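Long-range contacts in coiled-coil and C2 domain-containing protein 1-like (Drosophila melanogaster, PDB 6EI6), which binds phosphatidylinositol monophosphates and supports endosomal sorting by the ESCRT-III complex, probably by preventing inappropriate polymerisation of its core component Shrub: residues S118-V123 with I247-P252; I128-A133 with S165-D170; V144-L149 with F173-Q178; K194-S199 with I210-V215. One frame throughout, in Å; residues are numbered along the deposited sequence.

Contact 1. Residues S118-V123 with I247-P252; sequences SELEIV and IRVRNP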
loop_
_atom_site.group_PDB
_atom_site.type_symbol
_atom_site.label_atom_id
_atom_site.label_comp_id
_atom_site.label_asym_id
_atom_site.label_seq_id
_atom_site.Cartn_x
_atom_site.Cartn_y
_atom_site.Cartn_z
ATOM N N SER A 118 16.778 2.952 0.390
ATOM C CA SER A 118 16.780 2.666 1.819
ATOM C C SER A 118 15.752 3.484 2.589
ATOM O O SER A 118 15.719 3.403 3.820
ATOM C CB SER A 118 18.172 2.923 2.400
ATOM O OG SER A 118 18.472 4.314 2.385
ATOM N N GLU A 119 14.911 4.250 1.905
ATOM C CA GLU A 119 14.089 5.269 2.542
ATOM C C GLU A 119 12.612 4.902 2.521
ATOM O O GLU A 119 12.049 4.604 1.459
ATOM C CB GLU A 119 14.280 6.620 1.861
ATOM C CG GLU A 119 15.469 7.351 2.398
ATOM C CD GLU A 119 15.570 8.767 1.891
ATOM O OE1 GLU A 119 14.918 9.104 0.861
ATOM O OE2 GLU A 119 16.314 9.543 2.542
ATOM N N LEU A 120 11.987 4.966 3.691
ATOM C CA LEU A 120 10.541 4.971 3.819
ATOM C C LEU A 120 10.108 6.366 4.236
ATOM O O LEU A 120 10.688 6.945 5.159
ATOM C CB LEU A 120 10.082 3.933 4.839
ATOM C CG LEU A 120 8.570 3.862 4.992
ATOM C CD1 LEU A 120 8.079 2.425 5.075
ATOM C CD2 LEU A 120 8.173 4.638 6.227
ATOM N N GLU A 121 9.099 6.899 3.560
ATOM C CA GLU A 121 8.553 8.211 3.864
ATOM C C GLU A 121 7.148 8.079 4.447
ATOM O O GLU A 121 6.333 7.297 3.947
ATOM C CB GLU A 121 8.514 9.087 2.613
ATOM C CG GLU A 121 8.037 10.498 2.886
ATOM C CD GLU A 121 8.054 11.360 1.655
ATOM O OE1 GLU A 121 9.047 12.107 1.470
ATOM O OE2 GLU A 121 7.076 11.279 0.866
ATOM N N ILE A 122 6.863 8.855 5.499
ATOM C CA ILE A 122 5.533 8.938 6.103
ATOM C C ILE A 122 5.019 10.362 5.937
ATOM O O ILE A 122 5.746 11.324 6.215
ATOM C CB ILE A 122 5.549 8.538 7.586
ATOM C CG1 ILE A 122 5.943 7.076 7.711
ATOM C CG2 ILE A 122 4.188 8.768 8.217
ATOM C CD1 ILE A 122 6.423 6.704 9.082
ATOM N N VAL A 123 3.780 10.498 5.472
ATOM C CA VAL A 123 3.156 11.796 5.256
ATOM C C VAL A 123 1.902 11.856 6.110
ATOM O O VAL A 123 0.979 11.052 5.920
ATOM C CB VAL A 123 2.804 12.027 3.783
ATOM C CG1 VAL A 123 2.241 13.416 3.601
ATOM C CG2 VAL A 123 4.032 11.809 2.889
ATOM N N ILE A 247 2.125 6.416 3.135
ATOM C CA ILE A 247 3.387 5.741 3.414
ATOM C C ILE A 247 3.989 5.306 2.088
ATOM O O ILE A 247 3.340 4.606 1.300
ATOM C CB ILE A 247 3.214 4.537 4.348
ATOM C CG1 ILE A 247 2.310 4.913 5.528
ATOM C CG2 ILE A 247 4.581 4.065 4.830
ATOM C CD1 ILE A 247 2.107 3.773 6.488
ATOM N N ARG A 248 5.218 5.730 1.830
ATOM C CA ARG A 248 5.782 5.614 0.496
ATOM C C ARG A 248 7.174 5.017 0.553
ATOM O O ARG A 248 7.974 5.372 1.418
ATOM C CB ARG A 248 5.838 6.970 -0.183
ATOM C CG ARG A 248 4.504 7.693 -0.191
ATOM C CD ARG A 248 4.643 9.079 -0.798
ATOM N NE ARG A 248 5.040 9.027 -2.209
ATOM C CZ ARG A 248 6.243 9.388 -2.659
ATOM N NH1 ARG A 248 7.179 9.824 -1.811
ATOM N NH2 ARG A 248 6.513 9.318 -3.960
ATOM N N VAL A 249 7.463 4.122 -0.391
ATOM C CA VAL A 249 8.808 3.596 -0.589
ATOM C C VAL A 249 9.182 3.762 -2.058
ATOM O O VAL A 249 8.333 4.031 -2.914
ATOM C CB VAL A 249 8.934 2.129 -0.155
ATOM C CG1 VAL A 249 8.858 2.040 1.347
ATOM C CG2 VAL A 249 7.832 1.306 -0.805
ATOM N N ARG A 250 10.488 3.652 -2.328
ATOM C CA ARG A 250 10.966 3.747 -3.705
ATOM C C ARG A 250 10.477 2.570 -4.547
ATOM O O ARG A 250 10.132 2.736 -5.716
ATOM C CB ARG A 250 12.492 3.824 -3.739
ATOM C CG ARG A 250 13.103 3.070 -4.898
ATOM C CD ARG A 250 14.428 3.637 -5.367
ATOM N NE ARG A 250 14.214 4.760 -6.280
ATOM C CZ ARG A 250 15.177 5.340 -6.989
ATOM N NH1 ARG A 250 16.417 4.892 -6.895
ATOM N NH2 ARG A 250 14.897 6.361 -7.789
ATOM N N ASN A 251 10.441 1.370 -3.987
ATOM C CA ASN A 251 9.816 0.266 -4.697
ATOM C C ASN A 251 9.354 -0.746 -3.666
ATOM O O ASN A 251 9.788 -0.693 -2.510
ATOM C CB ASN A 251 10.776 -0.362 -5.727
ATOM C CG ASN A 251 12.137 -0.667 -5.148
ATOM O OD1 ASN A 251 13.086 0.082 -5.365
ATOM N ND2 ASN A 251 12.252 -1.770 -4.423
ATOM N N PRO A 252 8.459 -1.662 -4.040
ATOM C CA PRO A 252 7.948 -2.624 -3.061
ATOM C C PRO A 252 9.055 -3.497 -2.486
ATOM O O PRO A 252 10.095 -3.713 -3.109
ATOM C CB PRO A 252 6.941 -3.452 -3.866
ATOM C CG PRO A 252 6.519 -2.565 -4.991
ATOM C CD PRO A 252 7.720 -1.723 -5.316
#
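Leu120 settles into the shallow notch between Ile247 and Val249 on the neighbouring strand. Its CD1 methyl is the bump, 3.8 Å from Val249 CG1 and 3.9 Å from Ile247 CG2, and its CG, anti to the backbone N (chi1 -178°), lies 4.0 Å from Ile247 CG2. Ile247 CG2 answers as a second bump: it fits between Leu120 and Ile122, touching Leu120 closely but lying 4.4 Å from Ile122 CG1, so the packing thins toward that end. Beneath these side chains the antiparallel strands are joined at the hydrogen-bonded pair Glu121–Arg248, where Glu121 N to Arg248 O and Arg248 N to Glu121 O both measure 2.9 Å.

The other face is polar. Glu121 and Arg248 run side by side in the same direction, and Arg248 NH1 forms a salt bridge with Glu121 OE2 at 3.0 Å, coming from above the carboxylate plane, while Arg248 CD rests 3.7 Å from the same oxygen. Arg172 is the stronger partner of that oxygen, and the NH2 of Arg248 pairs with Asp114. An alanine in place of Arg248 would probably leave Asp114 without this mate, deprive Glu121 of a guanidinium partner, leaving it Arg172, and open a gap beside the carboxylate.

The apolar face carrying Leu120, Ile122 and Ile247 turns toward the other sheet, with Ile122 and Ile247 meeting Val193 of strand 192-199. Strands 119-128 and 241-249 are the two central strands of a four-stranded antiparallel sheet, one of the two sheets of the C2 beta sandwich.

Contact 2. Residues I128-A133 with S165-D170; sequences ISYNVA and SSPDYD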
loop_
_atom_site.group_PDB
_atom_site.type_symbol
_atom_site.label_atom_id
_atom_site.label_comp_id
_atom_site.label_asym_id
_atom_site.label_seq_id
_atom_site.Cartn_x
_atom_site.Cartn_y
_atom_site.Cartn_z
ATOM N N ILE A 128 -9.719 15.222 9.784
ATOM C CA ILE A 128 -11.019 15.463 9.179
ATOM C C ILE A 128 -12.036 15.380 10.305
ATOM O O ILE A 128 -12.392 14.278 10.736
ATOM C CB ILE A 128 -11.354 14.461 8.061
ATOM C CG1 ILE A 128 -10.160 14.251 7.134
ATOM C CG2 ILE A 128 -12.584 14.928 7.301
ATOM C CD1 ILE A 128 -10.524 13.540 5.838
ATOM N N SER A 129 -12.482 16.532 10.800
ATOM C CA SER A 129 -13.630 16.629 11.693
ATOM C C SER A 129 -13.494 15.732 12.924
ATOM O O SER A 129 -14.309 14.845 13.177
ATOM C CB SER A 129 -14.908 16.336 10.913
ATOM O OG SER A 129 -14.868 17.024 9.671
ATOM N N TYR A 130 -12.421 15.973 13.677
ATOM C CA TYR A 130 -12.262 15.340 14.982
ATOM C C TYR A 130 -13.512 15.559 15.829
ATOM O O TYR A 130 -14.139 16.624 15.778
ATOM C CB TYR A 130 -11.042 15.912 15.717
ATOM C CG TYR A 130 -9.692 15.707 15.051
ATOM C CD1 TYR A 130 -9.461 14.654 14.170
ATOM C CD2 TYR A 130 -8.633 16.568 15.323
ATOM C CE1 TYR A 130 -8.203 14.478 13.565
ATOM C CE2 TYR A 130 -7.378 16.400 14.726
ATOM C CZ TYR A 130 -7.166 15.360 13.848
ATOM O OH TYR A 130 -5.916 15.214 13.270
ATOM N N ASN A 131 -13.881 14.541 16.610
ATOM C CA ASN A 131 -15.056 14.633 17.479
ATOM C C ASN A 131 -14.622 15.144 18.849
ATOM O O ASN A 131 -14.539 14.400 19.833
ATOM C CB ASN A 131 -15.758 13.289 17.583
ATOM C CG ASN A 131 -17.020 13.363 18.423
ATOM O OD1 ASN A 131 -17.924 14.141 18.115
ATOM N ND2 ASN A 131 -17.092 12.556 19.482
ATOM N N VAL A 132 -14.348 16.445 18.898
ATOM C CA VAL A 132 -13.893 17.110 20.107
ATOM C C VAL A 132 -15.023 17.968 20.672
ATOM O O VAL A 132 -16.091 18.107 20.074
ATOM C CB VAL A 132 -12.639 17.968 19.852
ATOM C CG1 VAL A 132 -11.455 17.091 19.513
ATOM C CG2 VAL A 132 -12.900 18.984 18.740
ATOM N N ALA A 133 -14.763 18.573 21.836
ATOM C CA ALA A 133 -15.695 19.539 22.408
ATOM C C ALA A 133 -15.477 20.938 21.853
ATOM O O ALA A 133 -16.361 21.791 21.977
ATOM C CB ALA A 133 -15.575 19.545 23.932
ATOM N N SER A 165 -10.954 21.841 13.820
ATOM C CA SER A 165 -11.326 20.433 13.955
ATOM C C SER A 165 -10.851 19.578 12.778
ATOM O O SER A 165 -10.875 18.347 12.872
ATOM C CB SER A 165 -12.850 20.325 14.080
ATOM O OG SER A 165 -13.290 19.010 14.389
ATOM N N SER A 166 -10.449 20.199 11.674
ATOM C CA SER A 166 -10.019 19.502 10.460
ATOM C C SER A 166 -8.651 20.041 10.064
ATOM O O SER A 166 -8.511 20.760 9.066
ATOM C CB SER A 166 -11.037 19.675 9.330
ATOM O OG SER A 166 -12.250 18.980 9.614
ATOM N N PRO A 167 -7.620 19.727 10.852
ATOM C CA PRO A 167 -6.282 20.268 10.592
ATOM C C PRO A 167 -5.717 19.831 9.250
ATOM O O PRO A 167 -5.990 18.729 8.759
ATOM C CB PRO A 167 -5.440 19.681 11.729
ATOM C CG PRO A 167 -6.206 18.543 12.265
ATOM C CD PRO A 167 -7.649 18.885 12.059
ATOM N N ASP A 168 -4.854 20.677 8.704
ATOM C CA ASP A 168 -4.123 20.383 7.483
ATOM C C ASP A 168 -2.627 20.394 7.786
ATOM O O ASP A 168 -1.916 21.284 7.324
ATOM C CB ASP A 168 -4.486 21.390 6.369
ATOM C CG ASP A 168 -5.734 20.981 5.585
ATOM O OD1 ASP A 168 -6.622 21.835 5.369
ATOM O OD2 ASP A 168 -5.828 19.805 5.163
ATOM N N TYR A 169 -2.156 19.413 8.565
ATOM C CA TYR A 169 -0.728 19.093 8.587
ATOM C C TYR A 169 -0.266 18.699 7.192
ATOM O O TYR A 169 -0.995 18.070 6.433
ATOM C CB TYR A 169 -0.426 17.920 9.526
ATOM C CG TYR A 169 -1.314 17.768 10.749
ATOM C CD1 TYR A 169 -1.009 18.415 11.947
ATOM C CD2 TYR A 169 -2.433 16.945 10.719
ATOM C CE1 TYR A 169 -1.810 18.258 13.073
ATOM C CE2 TYR A 169 -3.235 16.790 11.837
ATOM C CZ TYR A 169 -2.921 17.446 13.008
ATOM O OH TYR A 169 -3.730 17.277 14.110
ATOM N N ASP A 170 0.964 19.020 6.838
ATOM C CA ASP A 170 1.451 18.547 5.546
ATOM C C ASP A 170 2.923 18.253 5.696
ATOM O O ASP A 170 3.765 18.834 5.022
ATOM C CB ASP A 170 1.207 19.548 4.427
ATOM C CG ASP A 170 -0.224 19.506 3.933
ATOM O OD1 ASP A 170 -0.721 18.399 3.636
ATOM O OD2 ASP A 170 -0.862 20.576 3.855
#
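Tyr130 meets Ser165, Pro167 and Tyr169 in turn, each part of its side chain finding a different neighbour. CB begins 3.7 Å from Ser165 O. With CG beside the backbone N (chi1 -62°), the ring root stays with that carbonyl: Ser165 O lies over one face, 3.6 Å from Tyr130 CG. Farther out the partner changes to proline, with Tyr130 CE2 3.5 Å from Pro167 CG and CZ also close to that carbon. At the tip, Tyr130 OH and Tyr169 OH share a hydrogen bond of 3.1 Å, the two phenols meeting tip to tip and each hydroxyl lying near the plane of the other's ring. Pro167 CB sits over one face of the Tyr169 ring, toward its rim, so the proline touches both tyrosines.

The backbone anchors the root of this side chain. Tyr130 N donates to Ser165 O at 2.9 Å, and one residue earlier Ser129 N donates to Ser166 OG at 2.7 Å; Ser129 OG gives the same oxygen a longer bond. Both segments belong to connections that pass from one sheet to the other, and two such loops laced together by serines and a tyrosine pair close one end of the C2 beta sandwich.

Contact 3. Residues V144-L149 with F173-Q178; sequences VEFPLL and FKVDIQ
Phe146 presents one face of its ring to Val175, whose CG1 methyl hangs over the ring centre. The CH-pi contact is nearly ideal in direction: CG1 is 4.2 Å from the centroid of the Phe146 ring and 11° off its normal. What places CG1 over the ring is its crowded position between the backbone N and carbonyl carbon of Val175 (chi1 80°). The other methyl, CG2, anti to the backbone N, lies beside Leu148 CD2 at 4.2 Å; there the two side chains slide past each other in opposite directions. On the opposite face of the phenyl group Pro147 CD lies toward the rim, so the ring is sandwiched between a valine and a proline. Ile177 CG2 adds a looser touch, 4.3 Å from Phe146 CZ.

Toward the end of both segments the character changes. Leu149 CD2 lies against the amide of Gln178, 3.8 Å from its OE1 and 4.0 Å from its NE2, and both residues also touch Phe184 of helix 182-190. The backbones stay well apart, with alpha carbons 8.5 Å from each other at Phe146 and Val175, as expected of chains in facing sheets. Strands 140-145 and 171-176 belong to different sheets, and this interleaving of side chains forms part of the packing between them, at the margin of the C2 beta sandwich.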
loop_
_atom_site.group_PDB
_atom_site.type_symbol
_atom_site.label_atom_id
_atom_site.label_comp_id
_atom_site.label_asym_id
_atom_site.label_seq_id
_atom_site.Cartn_x
_atom_site.Cartn_y
_atom_site.Cartn_z
ATOM N N VAL A 144 4.144 10.098 15.508
ATOM C CA VAL A 144 4.347 8.992 14.581
ATOM C C VAL A 144 5.366 8.051 15.193
ATOM O O VAL A 144 6.430 8.488 15.639
ATOM C CB VAL A 144 4.830 9.481 13.206
ATOM C CG1 VAL A 144 5.088 8.274 12.286
ATOM C CG2 VAL A 144 3.820 10.468 12.593
ATOM N N GLU A 145 5.044 6.768 15.211
ATOM C CA GLU A 145 5.909 5.747 15.779
ATOM C C GLU A 145 6.095 4.647 14.741
ATOM O O GLU A 145 5.131 3.972 14.370
ATOM C CB GLU A 145 5.309 5.199 17.069
ATOM C CG GLU A 145 6.122 4.099 17.714
ATOM C CD GLU A 145 5.687 3.839 19.125
ATOM O OE1 GLU A 145 4.662 4.416 19.541
ATOM O OE2 GLU A 145 6.362 3.054 19.817
ATOM N N PHE A 146 7.325 4.485 14.258
ATOM C CA PHE A 146 7.659 3.519 13.214
ATOM C C PHE A 146 8.600 2.464 13.785
ATOM O O PHE A 146 9.695 2.817 14.252
ATOM C CB PHE A 146 8.309 4.228 12.012
ATOM C CG PHE A 146 8.645 3.299 10.887
ATOM C CD1 PHE A 146 9.748 2.458 10.960
ATOM C CD2 PHE A 146 7.831 3.232 9.772
ATOM C CE1 PHE A 146 10.031 1.571 9.944
ATOM C CE2 PHE A 146 8.111 2.345 8.747
ATOM C CZ PHE A 146 9.213 1.517 8.832
ATOM N N PRO A 147 8.269 1.174 13.736
ATOM C CA PRO A 147 9.130 0.176 14.389
ATOM C C PRO A 147 10.473 0.026 13.681
ATOM O O PRO A 147 10.544 0.019 12.451
ATOM C CB PRO A 147 8.302 -1.117 14.311
ATOM C CG PRO A 147 7.412 -0.933 13.147
ATOM C CD PRO A 147 7.148 0.557 13.005
ATOM N N LEU A 148 11.546 -0.087 14.471
ATOM C CA LEU A 148 12.876 -0.327 13.909
ATOM C C LEU A 148 13.453 -1.635 14.446
ATOM O O LEU A 148 12.698 -2.552 14.790
ATOM C CB LEU A 148 13.810 0.854 14.193
ATOM C CG LEU A 148 13.402 2.195 13.550
ATOM C CD1 LEU A 148 14.387 3.302 13.836
ATOM C CD2 LEU A 148 13.198 2.089 12.047
ATOM N N LEU A 149 14.783 -1.729 14.525
ATOM C CA LEU A 149 15.452 -2.991 14.844
ATOM C C LEU A 149 15.374 -3.314 16.328
ATOM O O LEU A 149 15.558 -2.439 17.180
ATOM C CB LEU A 149 16.920 -2.954 14.431
ATOM C CG LEU A 149 17.247 -2.917 12.942
ATOM C CD1 LEU A 149 16.320 -3.836 12.142
ATOM C CD2 LEU A 149 17.200 -1.475 12.441
ATOM N N PHE A 173 8.102 12.718 6.910
ATOM C CA PHE A 173 9.217 12.242 7.716
ATOM C C PHE A 173 9.822 11.049 7.000
ATOM O O PHE A 173 9.090 10.195 6.496
ATOM C CB PHE A 173 8.780 11.841 9.147
ATOM C CG PHE A 173 7.862 12.849 9.820
ATOM C CD1 PHE A 173 6.512 12.927 9.488
ATOM C CD2 PHE A 173 8.345 13.713 10.784
ATOM C CE1 PHE A 173 5.673 13.851 10.089
ATOM C CE2 PHE A 173 7.505 14.636 11.393
ATOM C CZ PHE A 173 6.175 14.704 11.046
ATOM N N LYS A 174 11.149 10.999 6.924
ATOM C CA LYS A 174 11.847 9.907 6.257
ATOM C C LYS A 174 12.624 9.092 7.279
ATOM O O LYS A 174 13.169 9.637 8.238
ATOM C CB LYS A 174 12.793 10.424 5.175
ATOM C CG LYS A 174 12.097 11.029 3.939
ATOM C CD LYS A 174 13.128 11.358 2.844
ATOM C CE LYS A 174 12.631 12.425 1.877
ATOM N NZ LYS A 174 13.589 12.665 0.750
ATOM N N VAL A 175 12.670 7.784 7.094
ATOM C CA VAL A 175 13.452 6.936 7.978
ATOM C C VAL A 175 14.225 5.934 7.122
ATOM O O VAL A 175 13.904 5.701 5.952
ATOM C CB VAL A 175 12.559 6.230 9.034
ATOM C CG1 VAL A 175 11.862 5.016 8.443
ATOM C CG2 VAL A 175 13.379 5.844 10.238
ATOM N N ASP A 176 15.284 5.370 7.711
ATOM C CA ASP A 176 16.126 4.379 7.047
ATOM C C ASP A 176 15.646 2.969 7.362
ATOM O O ASP A 176 15.424 2.619 8.526
ATOM C CB ASP A 176 17.586 4.519 7.480
ATOM C CG ASP A 176 18.377 5.437 6.574
ATOM O OD1 ASP A 176 18.083 5.480 5.347
ATOM O OD2 ASP A 176 19.279 6.136 7.102
ATOM N N ILE A 177 15.510 2.160 6.322
ATOM C CA ILE A 177 15.218 0.743 6.467
ATOM C C ILE A 177 16.370 -0.031 5.844
ATOM O O ILE A 177 17.147 0.505 5.049
ATOM C CB ILE A 177 13.879 0.363 5.805
ATOM C CG1 ILE A 177 13.955 0.642 4.299
ATOM C CG2 ILE A 177 12.726 1.121 6.460
ATOM C CD1 ILE A 177 12.611 0.770 3.611
ATOM N N GLN A 178 16.480 -1.305 6.221
ATOM C CA GLN A 178 17.386 -2.245 5.564
ATOM C C GLN A 178 16.559 -3.360 4.935
ATOM O O GLN A 178 16.210 -4.336 5.609
ATOM C CB GLN A 178 18.406 -2.821 6.533
ATOM C CG GLN A 178 19.349 -1.807 7.116
ATOM C CD GLN A 178 19.058 -1.562 8.574
ATOM O OE1 GLN A 178 19.168 -2.474 9.407
ATOM N NE2 GLN A 178 18.672 -0.330 8.897
#

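Contact 4. Residues K194-S199 with I210-V215; sequences KFEIYS and IGTVNV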
loop_
_atom_site.group_PDB
_atom_site.type_symbol
_atom_site.label_atom_id
_atom_site.label_comp_id
_atom_site.label_asym_id
_atom_site.label_seq_id
_atom_site.Cartn_x
_atom_site.Cartn_y
_atom_site.Cartn_z
ATOM N N LYS A 194 2.171 3.691 13.910
ATOM C CA LYS A 194 1.182 4.189 14.862
ATOM C C LYS A 194 1.106 5.712 14.788
ATOM O O LYS A 194 2.134 6.389 14.855
ATOM C CB LYS A 194 1.538 3.731 16.282
ATOM C CG LYS A 194 0.513 4.115 17.389
ATOM C CD LYS A 194 1.086 3.926 18.831
ATOM C CE LYS A 194 0.824 2.528 19.389
ATOM N NZ LYS A 194 1.627 2.247 20.616
ATOM N N PHE A 195 -0.107 6.249 14.646
ATOM C CA PHE A 195 -0.347 7.691 14.639
ATOM C C PHE A 195 -1.198 8.053 15.847
ATOM O O PHE A 195 -2.333 7.587 15.963
ATOM C CB PHE A 195 -1.064 8.138 13.365
ATOM C CG PHE A 195 -0.290 7.891 12.123
ATOM C CD1 PHE A 195 -0.322 6.645 11.501
ATOM C CD2 PHE A 195 0.489 8.896 11.572
ATOM C CE1 PHE A 195 0.413 6.406 10.373
ATOM C CE2 PHE A 195 1.217 8.668 10.428
ATOM C CZ PHE A 195 1.180 7.414 9.824
ATOM N N GLU A 196 -0.684 8.912 16.721
ATOM C CA GLU A 196 -1.433 9.358 17.896
ATOM C C GLU A 196 -1.801 10.825 17.737
ATOM O O GLU A 196 -0.925 11.666 17.536
ATOM C CB GLU A 196 -0.634 9.115 19.170
ATOM C CG GLU A 196 -0.520 7.645 19.463
ATOM C CD GLU A 196 0.413 7.345 20.608
ATOM O OE1 GLU A 196 1.014 8.297 21.134
ATOM O OE2 GLU A 196 0.551 6.156 20.983
ATOM N N ILE A 197 -3.095 11.126 17.790
ATOM C CA ILE A 197 -3.586 12.480 17.572
ATOM C C ILE A 197 -3.834 13.128 18.935
ATOM O O ILE A 197 -4.594 12.605 19.760
ATOM C CB ILE A 197 -4.849 12.487 16.703
ATOM C CG1 ILE A 197 -4.538 11.935 15.312
ATOM C CG2 ILE A 197 -5.368 13.899 16.561
ATOM C CD1 ILE A 197 -4.749 10.424 15.163
ATOM N N TYR A 198 -3.175 14.253 19.194
ATOM C CA TYR A 198 -3.220 14.877 20.508
ATOM C C TYR A 198 -3.760 16.293 20.409
ATOM O O TYR A 198 -3.419 17.032 19.474
ATOM C CB TYR A 198 -1.845 14.923 21.152
ATOM C CG TYR A 198 -1.390 13.641 21.805
ATOM C CD1 TYR A 198 -1.700 13.359 23.126
ATOM C CD2 TYR A 198 -0.609 12.731 21.118
ATOM C CE1 TYR A 198 -1.263 12.192 23.729
ATOM C CE2 TYR A 198 -0.166 11.573 21.725
ATOM C CZ TYR A 198 -0.499 11.310 23.022
ATOM O OH TYR A 198 -0.052 10.146 23.608
ATOM N N SER A 199 -4.609 16.666 21.375
ATOM C CA SER A 199 -4.980 18.067 21.566
ATOM C C SER A 199 -3.989 18.715 22.526
ATOM O O SER A 199 -3.526 18.073 23.481
ATOM C CB SER A 199 -6.402 18.207 22.112
ATOM O OG SER A 199 -6.453 17.805 23.470
ATOM N N ILE A 210 -6.590 12.417 21.536
ATOM C CA ILE A 210 -7.867 12.436 20.825
ATOM C C ILE A 210 -8.198 11.069 20.223
ATOM O O ILE A 210 -9.357 10.631 20.245
ATOM C CB ILE A 210 -7.825 13.507 19.730
ATOM C CG1 ILE A 210 -7.599 14.877 20.345
ATOM C CG2 ILE A 210 -9.094 13.462 18.903
ATOM C CD1 ILE A 210 -7.769 15.963 19.349
ATOM N N GLY A 211 -7.213 10.403 19.625
ATOM C CA GLY A 211 -7.441 9.092 19.042
ATOM C C GLY A 211 -6.174 8.542 18.420
ATOM O O GLY A 211 -5.203 9.267 18.176
ATOM N N THR A 212 -6.211 7.237 18.161
ATOM C CA THR A 212 -5.106 6.500 17.571
ATOM C C THR A 212 -5.505 5.920 16.209
ATOM O O THR A 212 -6.672 5.573 15.973
ATOM C CB THR A 212 -4.631 5.395 18.524
ATOM O OG1 THR A 212 -4.147 6.003 19.730
ATOM C CG2 THR A 212 -3.478 4.605 17.910
ATOM N N VAL A 213 -4.519 5.848 15.307
ATOM C CA VAL A 213 -4.641 5.217 13.998
ATOM C C VAL A 213 -3.438 4.303 13.794
ATOM O O VAL A 213 -2.292 4.742 13.952
ATOM C CB VAL A 213 -4.707 6.262 12.872
ATOM C CG1 VAL A 213 -4.537 5.588 11.541
ATOM C CG2 VAL A 213 -6.009 7.062 12.932
ATOM N N ASN A 214 -3.685 3.041 13.439
ATOM C CA ASN A 214 -2.618 2.074 13.194
ATOM C C ASN A 214 -2.709 1.564 11.763
ATOM O O ASN A 214 -3.714 0.960 11.387
ATOM C CB ASN A 214 -2.697 0.903 14.172
ATOM C CG ASN A 214 -2.063 1.232 15.502
ATOM O OD1 ASN A 214 -0.845 1.423 15.581
ATOM N ND2 ASN A 214 -2.881 1.315 16.560
ATOM N N VAL A 215 -1.657 1.781 10.975
ATOM C CA VAL A 215 -1.645 1.421 9.557
ATOM C C VAL A 215 -0.628 0.307 9.313
ATOM O O VAL A 215 0.577 0.496 9.528
ATOM C CB VAL A 215 -1.341 2.643 8.685
ATOM C CG1 VAL A 215 -1.305 2.240 7.221
ATOM C CG2 VAL A 215 -2.380 3.724 8.959
#
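Phe195 and Val213 face each other as a hydrogen-bonded pair at the tight part of this contact: Phe195 N to Val213 O is 2.7 Å and Val213 N to Phe195 O is 2.9 Å. The carbonyl oxygen of Val213 also lies near the plane of the Phe195 ring, at its edge, and farther along Phe195 CE1 touches Val215 CG2. Next on the same face, Ile197 N gives Gly211 O an almost straight bond (169°), while Ile197 CD1 folds close over that oxygen at 3.3 Å. Ile197 O then receives Ile210 N at 2.7 Å and, weakly, Gly211 N; two residues opposite one make a classic beta bulge. The face of Phe195, Ile197, Val213 and Val215 packs against strands 241-249 and 225-233 of the other sheet.

The opposite face is sparser and leans toward solvent. Lys194 and Asn214 run side by side, with Lys194 CB 3.4 Å from Asn214 OD1, but beyond CG the lysine bends at chi3 (-90°), which sets CE, and its end leads away. Glu196 meets Thr212 merely through CG, 4.0 Å from Thr212 OG1, and its carboxylate turns instead to its own strand, where OE1 accepts Tyr198 OH at 3.3 Å from above the carboxylate plane. An alanine in place of Glu196 would probably leave the Tyr198 hydroxyl without this acceptor and take away the CG beside Thr212 OG1. This bulged antiparallel hairpin supplies an inner strand and the outermost strand of one sheet of the C2 sandwich.

Overall arrangement
All four contacts lie in the C2 domain, the part of the protein that binds phosphoinositides. Contact 1 joins strands 119-128 and 241-249 of one four-stranded sheet, contact 4 joins 192-199 and 208-216 of the other, and their centres stand about 20 Å apart with Ile122 touching Phe195 between them. Contact 3 bridges the two sheets, its centre about 10 Å from that of contact 1 and about 17 Å from that of contact 4. Contact 2 closes the end near contact 4, centres about 12 Å apart, where Tyr130 reaches Ile197. Along the chain, contact 1 spans the other three; contacts 2 and 3 interlock, and contact 4 follows both. Distant parts of the sequence are thereby drawn into one compact sandwich.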